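Long-range contacts in extracellular solute-binding protein family 1 (Arthrobacter chlorophenolicus, PDB 4R2F), which binds laminaribiose and probably delivers it to a membrane ABC transporter, as solute-binding proteins of this family do: residues Asp44-Thr49 against Ile74-Asn79; Gly38-Trp43 against Gly93-Thr98. One frame throughout, in Å; residues are numbered along the deposited sequence.

Contact 1. Residues Asp44-Thr49 against Ile74-Asn79; sequences DMPWAT and IIQWNN. With BGC (beta-D-glucopyranose), chain B; BGC (beta-D-glucopyranose), chain C.
The indole of W77 lies between protein and sugar: M45 and P46 press on one face, while the chain B glucose covers the other, its O4 over the middle of the ring system. On the protein side M45 CE sits 3.9 Å from the centroid of the W77 six-membered ring, and P46 CD makes a second CH-pi contact over the five-membered ring. The M45 chain bends at chi2 and chi3 (-47° and -70°), which folds the methyl back over the indole; SD stands farther off over the same face, a Met-aromatic contact. A flexible thioether suits this place because it can follow the flat ring closely.

W77 also turns an edge on W47. Their planes stand at 87° in a T-shaped pair, with W77 CH2 3.6 Å from W47 CH2 over the W47 face. W151 packs on W47 edge-to-face. Both W47 and W77 belong to the glycan pocket, W77 giving a face to the chain B glucose, which suits the C-H side of a pyranose, and W47 an edge near sugar O2 atoms.

P46, at the centre of an inverse gamma turn, offers its carbonyl to the indole: W77 NE1 donates to P46 O at 2.9 Å, approaching from above the carbonyl plane. This bond, with M45 and P46 behind the ring, probably limits its rotation against the sugar. Farther back, I75 N donates to D44 O at 2.9 Å, the last rung of a parallel pairing, while I75 O is buried without a partner.

The two loops leave the ends of parallel strands 40-44 and 70-74 and run on into helices 50-61 and 80-89. M45 and I75 pack on F84 of helix 80-89, and P46 and I74 touch N53 of helix 50-61.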
loop_
_atom_site.group_PDB
_atom_site.type_symbol
_atom_site.label_atom_id
_atom_site.label_comp_id
_atom_site.label_asym_id
_atom_site.label_seq_id
_atom_site.Cartn_x
_atom_site.Cartn_y
_atom_site.Cartn_z
ATOM N N ASP A 44 0.072 13.867 7.403
ATOM C CA ASP A 44 0.616 12.513 7.404
ATOM C C ASP A 44 -0.512 11.507 7.673
ATOM O O ASP A 44 -1.525 11.858 8.277
ATOM C CB ASP A 44 1.669 12.399 8.512
ATOM C CG ASP A 44 2.631 11.199 8.325
ATOM O OD1 ASP A 44 2.807 10.728 7.177
ATOM O OD2 ASP A 44 3.254 10.772 9.322
ATOM N N MET A 45 -0.334 10.261 7.248
ATOM C CA MET A 45 -1.378 9.253 7.377
ATOM C C MET A 45 -1.054 8.383 8.611
ATOM O O MET A 45 0.072 8.416 9.130
ATOM C CB MET A 45 -1.433 8.377 6.114
ATOM C CG MET A 45 -1.586 9.120 4.778
ATOM S SD MET A 45 -2.853 10.395 4.703
ATOM C CE MET A 45 -4.289 9.366 4.761
ATOM N N PRO A 46 -2.004 7.548 9.036
ATOM C CA PRO A 46 -1.679 6.567 10.046
ATOM C C PRO A 46 -1.056 5.384 9.331
ATOM O O PRO A 46 -1.751 4.452 8.919
ATOM C CB PRO A 46 -3.052 6.229 10.679
ATOM C CG PRO A 46 -4.018 7.218 10.093
ATOM C CD PRO A 46 -3.442 7.523 8.742
ATOM N N TRP A 47 0.242 5.478 9.104
ATOM C CA TRP A 47 1.000 4.467 8.387
ATOM C C TRP A 47 1.159 3.110 9.071
ATOM O O TRP A 47 1.212 2.084 8.417
ATOM C CB TRP A 47 2.325 5.032 7.888
ATOM C CG TRP A 47 2.118 5.993 6.763
ATOM C CD1 TRP A 47 2.219 7.346 6.811
ATOM C CD2 TRP A 47 1.734 5.671 5.427
ATOM N NE1 TRP A 47 1.934 7.884 5.589
ATOM C CE2 TRP A 47 1.639 6.873 4.720
ATOM C CE3 TRP A 47 1.474 4.476 4.759
ATOM C CZ2 TRP A 47 1.292 6.918 3.382
ATOM C CZ3 TRP A 47 1.132 4.525 3.433
ATOM C CH2 TRP A 47 1.043 5.734 2.758
ATOM N N ALA A 48 1.317 3.112 10.383
ATOM C CA ALA A 48 1.486 1.864 11.100
ATOM C C ALA A 48 0.705 1.867 12.413
ATOM O O ALA A 48 -0.502 1.996 12.411
ATOM C CB ALA A 48 2.964 1.569 11.301
ATOM N N THR A 49 1.401 1.702 13.525
ATOM C CA THR A 49 0.820 1.846 14.845
ATOM C C THR A 49 0.719 3.306 15.250
ATOM O O THR A 49 1.365 4.169 14.677
ATOM C CB THR A 49 1.635 1.109 15.917
ATOM O OG1 THR A 49 2.900 1.752 16.073
ATOM C CG2 THR A 49 1.836 -0.330 15.531
ATOM N N ILE A 74 -2.557 14.538 11.423
ATOM C CA ILE A 74 -2.901 13.204 10.927
ATOM C C ILE A 74 -4.212 13.241 10.161
ATOM O O ILE A 74 -5.207 13.733 10.659
ATOM C CB ILE A 74 -3.079 12.182 12.059
ATOM C CG1 ILE A 74 -1.788 12.038 12.863
ATOM C CG2 ILE A 74 -3.480 10.830 11.489
ATOM C CD1 ILE A 74 -1.999 11.338 14.203
ATOM N N ILE A 75 -4.192 12.712 8.949
ATOM C CA ILE A 75 -5.384 12.554 8.127
ATOM C C ILE A 75 -5.747 11.079 8.194
ATOM O O ILE A 75 -4.896 10.234 7.986
ATOM C CB ILE A 75 -5.088 12.955 6.662
ATOM C CG1 ILE A 75 -4.598 14.393 6.595
ATOM C CG2 ILE A 75 -6.326 12.749 5.795
ATOM C CD1 ILE A 75 -5.608 15.427 7.083
ATOM N N GLN A 76 -7.003 10.758 8.500
ATOM C CA GLN A 76 -7.435 9.356 8.591
ATOM C C GLN A 76 -7.546 8.711 7.201
ATOM O O GLN A 76 -7.746 9.391 6.212
ATOM C CB GLN A 76 -8.776 9.247 9.325
ATOM C CG GLN A 76 -8.750 9.740 10.780
ATOM C CD GLN A 76 -7.716 9.020 11.649
ATOM O OE1 GLN A 76 -6.945 9.652 12.368
ATOM N NE2 GLN A 76 -7.692 7.706 11.578
ATOM N N TRP A 77 -7.394 7.390 7.135
ATOM C CA TRP A 77 -7.505 6.710 5.870
ATOM C C TRP A 77 -8.914 6.763 5.267
ATOM O O TRP A 77 -9.048 6.845 4.042
ATOM C CB TRP A 77 -7.060 5.262 5.996
ATOM C CG TRP A 77 -5.593 5.108 5.963
ATOM C CD1 TRP A 77 -4.790 4.660 6.969
ATOM C CD2 TRP A 77 -4.735 5.411 4.866
ATOM N NE1 TRP A 77 -3.473 4.663 6.562
ATOM C CE2 TRP A 77 -3.416 5.117 5.273
ATOM C CE3 TRP A 77 -4.951 5.889 3.569
ATOM C CZ2 TRP A 77 -2.328 5.302 4.432
ATOM C CZ3 TRP A 77 -3.873 6.069 2.736
ATOM C CH2 TRP A 77 -2.578 5.791 3.168
ATOM N N ASN A 78 -9.963 6.704 6.085
ATOM C CA ASN A 78 -11.312 6.617 5.503
ATOM C C ASN A 78 -11.619 7.888 4.720
ATOM O O ASN A 78 -11.478 9.008 5.244
ATOM C CB ASN A 78 -12.388 6.381 6.553
ATOM C CG ASN A 78 -13.698 5.892 5.933
ATOM O OD1 ASN A 78 -13.742 4.873 5.229
ATOM N ND2 ASN A 78 -14.762 6.617 6.181
ATOM N N ASN A 79 -11.976 7.712 3.453
ATOM C CA ASN A 79 -12.358 8.839 2.614
ATOM C C ASN A 79 -11.199 9.826 2.358
ATOM O O ASN A 79 -11.431 11.001 2.032
ATOM C CB ASN A 79 -13.557 9.589 3.259
ATOM C CG ASN A 79 -14.546 10.126 2.228
ATOM O OD1 ASN A 79 -14.627 9.631 1.110
ATOM N ND2 ASN A 79 -15.298 11.139 2.606
HETATM C C2 BGC B . -1.308 0.634 4.449
HETATM C C3 BGC B . -2.172 1.507 3.526
HETATM C C4 BGC B . -3.653 1.191 3.778
HETATM C C5 BGC B . -3.979 1.310 5.290
HETATM C C6 BGC B . -5.461 1.080 5.613
HETATM C C1 BGC B . -1.782 0.775 5.907
HETATM O O1 BGC B . -1.051 -0.096 6.769
HETATM O O2 BGC B . 0.073 1.008 4.307
HETATM O O3 BGC B . -1.736 1.290 2.158
HETATM O O4 BGC B . -4.550 2.056 3.070
HETATM O O5 BGC B . -3.171 0.387 5.969
HETATM O O6 BGC B . -5.883 -0.178 5.085
HETATM C C2 BGC C . -0.844 2.365 0.232
HETATM C C3 BGC C . -1.024 3.643 -0.587
HETATM C C4 BGC C . -2.431 3.692 -1.167
HETATM C C5 BGC C . -3.460 3.544 -0.054
HETATM C C6 BGC C . -4.891 3.462 -0.603
HETATM C C1 BGC C . -1.888 2.423 1.334
HETATM O O2 BGC C . 0.468 2.285 0.777
HETATM O O3 BGC C . -0.060 3.702 -1.639
HETATM O O4 BGC C . -2.653 4.955 -1.781
HETATM O O5 BGC C . -3.187 2.373 0.723
HETATM O O6 BGC C . -5.096 2.297 -1.431
#

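Contact 2. Residues Gly38-Trp43 against Gly93-Thr98; sequences GAIKFW and GPAVST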
loop_
_atom_site.group_PDB
_atom_site.type_symbol
_atom_site.label_atom_id
_atom_site.label_comp_id
_atom_site.label_asym_id
_atom_site.label_seq_id
_atom_site.Cartn_x
_atom_site.Cartn_y
_atom_site.Cartn_z
ATOM N N GLY A 38 3.089 31.495 8.207
ATOM C CA GLY A 38 4.352 31.175 8.929
ATOM C C GLY A 38 4.708 29.696 8.858
ATOM O O GLY A 38 5.691 29.319 8.231
ATOM N N ALA A 39 3.887 28.848 9.471
ATOM C CA ALA A 39 4.257 27.448 9.692
ATOM C C ALA A 39 4.038 26.576 8.452
ATOM O O ALA A 39 3.072 26.759 7.718
ATOM C CB ALA A 39 3.482 26.877 10.867
ATOM N N ILE A 40 4.936 25.625 8.221
ATOM C CA ILE A 40 4.740 24.657 7.139
ATOM C C ILE A 40 3.823 23.571 7.674
ATOM O O ILE A 40 4.179 22.877 8.609
ATOM C CB ILE A 40 6.082 24.056 6.625
ATOM C CG1 ILE A 40 6.836 25.096 5.783
ATOM C CG2 ILE A 40 5.878 22.775 5.820
ATOM C CD1 ILE A 40 6.031 25.721 4.665
ATOM N N LYS A 41 2.637 23.442 7.078
ATOM C CA LYS A 41 1.728 22.355 7.437
ATOM C C LYS A 41 2.095 21.050 6.755
ATOM O O LYS A 41 2.094 20.969 5.530
ATOM C CB LYS A 41 0.290 22.717 7.079
ATOM C CG LYS A 41 -0.255 23.855 7.927
ATOM C CD LYS A 41 -1.584 24.329 7.382
ATOM C CE LYS A 41 -2.091 25.493 8.208
ATOM N NZ LYS A 41 -3.356 25.989 7.620
ATOM N N PHE A 42 2.359 20.033 7.570
ATOM C CA PHE A 42 2.635 18.688 7.104
ATOM C C PHE A 42 1.486 17.787 7.510
ATOM O O PHE A 42 1.171 17.657 8.692
ATOM C CB PHE A 42 3.924 18.200 7.718
ATOM C CG PHE A 42 4.303 16.793 7.340
ATOM C CD1 PHE A 42 4.390 16.406 6.012
ATOM C CD2 PHE A 42 4.636 15.878 8.318
ATOM C CE1 PHE A 42 4.752 15.122 5.687
ATOM C CE2 PHE A 42 5.025 14.594 8.000
ATOM C CZ PHE A 42 5.068 14.206 6.688
ATOM N N TRP A 43 0.846 17.172 6.520
ATOM C CA TRP A 43 -0.180 16.175 6.767
ATOM C C TRP A 43 0.387 14.790 6.502
ATOM O O TRP A 43 1.018 14.552 5.467
ATOM C CB TRP A 43 -1.377 16.406 5.844
ATOM C CG TRP A 43 -2.232 17.610 6.178
ATOM C CD1 TRP A 43 -1.962 18.609 7.076
ATOM C CD2 TRP A 43 -3.493 17.933 5.589
ATOM N NE1 TRP A 43 -2.987 19.536 7.077
ATOM C CE2 TRP A 43 -3.939 19.142 6.180
ATOM C CE3 TRP A 43 -4.299 17.311 4.624
ATOM C CZ2 TRP A 43 -5.150 19.755 5.827
ATOM C CZ3 TRP A 43 -5.516 17.913 4.282
ATOM C CH2 TRP A 43 -5.922 19.130 4.885
ATOM N N GLY A 93 -5.596 23.173 2.445
ATOM C CA GLY A 93 -4.719 22.007 2.458
ATOM C C GLY A 93 -3.329 22.330 2.989
ATOM O O GLY A 93 -3.016 23.493 3.313
ATOM N N PRO A 94 -2.470 21.300 3.067
ATOM C CA PRO A 94 -1.145 21.456 3.639
ATOM C C PRO A 94 -0.123 21.993 2.646
ATOM O O PRO A 94 -0.395 22.069 1.426
ATOM C CB PRO A 94 -0.797 20.026 4.020
ATOM C CG PRO A 94 -1.378 19.239 2.890
ATOM C CD PRO A 94 -2.683 19.927 2.578
ATOM N N ALA A 95 1.060 22.324 3.162
ATOM C CA ALA A 95 2.216 22.652 2.325
ATOM C C ALA A 95 2.913 21.386 1.794
ATOM O O ALA A 95 3.422 21.356 0.661
ATOM C CB ALA A 95 3.210 23.489 3.125
ATOM N N VAL A 96 2.944 20.363 2.643
ATOM C CA VAL A 96 3.605 19.100 2.381
ATOM C C VAL A 96 2.766 17.966 2.938
ATOM O O VAL A 96 2.133 18.107 3.992
ATOM C CB VAL A 96 4.965 19.022 3.115
ATOM C CG1 VAL A 96 5.716 17.750 2.744
ATOM C CG2 VAL A 96 5.810 20.251 2.829
ATOM N N SER A 97 2.794 16.823 2.265
ATOM C CA SER A 97 2.109 15.652 2.772
ATOM C C SER A 97 2.640 14.332 2.260
ATOM O O SER A 97 3.310 14.243 1.206
ATOM C CB SER A 97 0.592 15.731 2.454
ATOM O OG SER A 97 0.265 15.209 1.178
ATOM N N THR A 98 2.327 13.293 3.024
ATOM C CA THR A 98 2.259 11.945 2.496
ATOM C C THR A 98 0.798 11.704 2.105
ATOM O O THR A 98 -0.019 12.622 2.093
ATOM C CB THR A 98 2.717 10.901 3.521
ATOM O OG1 THR A 98 1.846 10.907 4.675
ATOM C CG2 THR A 98 4.106 11.199 3.948
HETATM O O HOH W 1 -4.339 25.328 4.689
#
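Backbone hydrogen bonds join F42 and W43 to V96 and S97 as parallel strands. V96 N donates to K41 O at 3.1 Å, W43 N to V96 O at 3.0 Å and T98 N to W43 O at 3.0 Å. K41 O is gripped twice, since A95 N also reaches it, at 2.9 Å, where the chain turns into the strand. Close CA-H...O contacts from F42 to V96 O and from S97 to W43 O supplement this ladder.

Apolar contacts differ on the two faces of the sheet. On the face of W43 and S97, P94 lies across the indole, its CB 3.5 Å from the centroid of the five-membered ring and only 10° off the normal, while CD rides over the middle of the ring system. W43 CG is anti to the carbonyl carbon (chi1 -72°), which lays the indole against the proline; a rigid, saturated ring suits that flat surface. With W43 cut back to an alanine here, P94 is likely to lose its CH-pi partner and a gap to open over its ring. On the other face, F42 CD1 meets V96 CG1 at 3.8 Å, and I40 CG2 touches both A95 CB and V96 CG2, each at 3.9 Å. Small and branched apolar chains suit this buried interface with helix 322-335.

Among polar side chains, K41 NZ reaches G93 O through a water. Within 93-98, S97 OG donates to T98 O and also bonds Y316 OH.

Main-chain bonds thus set the register of two adjacent parallel strands in one sheet of the solute-binding fold, and apolar side chains pack on both its faces.

Overall arrangement
Both contacts are largely buried and share strand 40-44, contact 2 on its edge toward 96-97 and contact 1 where it leaves the sheet beside 70-74. Contact 2 lies farther from the centre of the chain and is mainly a short parallel ladder with mixed aliphatic and aromatic packing. Contact 1, at the strand ends, has one such rung and shares its aromatic surface between the sugar, M45, P46 and the tryptophan pair. T98, just past strand 96-97, joins the two: its OG1 is hydrogen-bonded to W47 NE1 and to D44 OD1, whose other oxygen takes Y72, and so probably positions the tryptophan. I75 packs on W43, extending the apolar layer between the contacts.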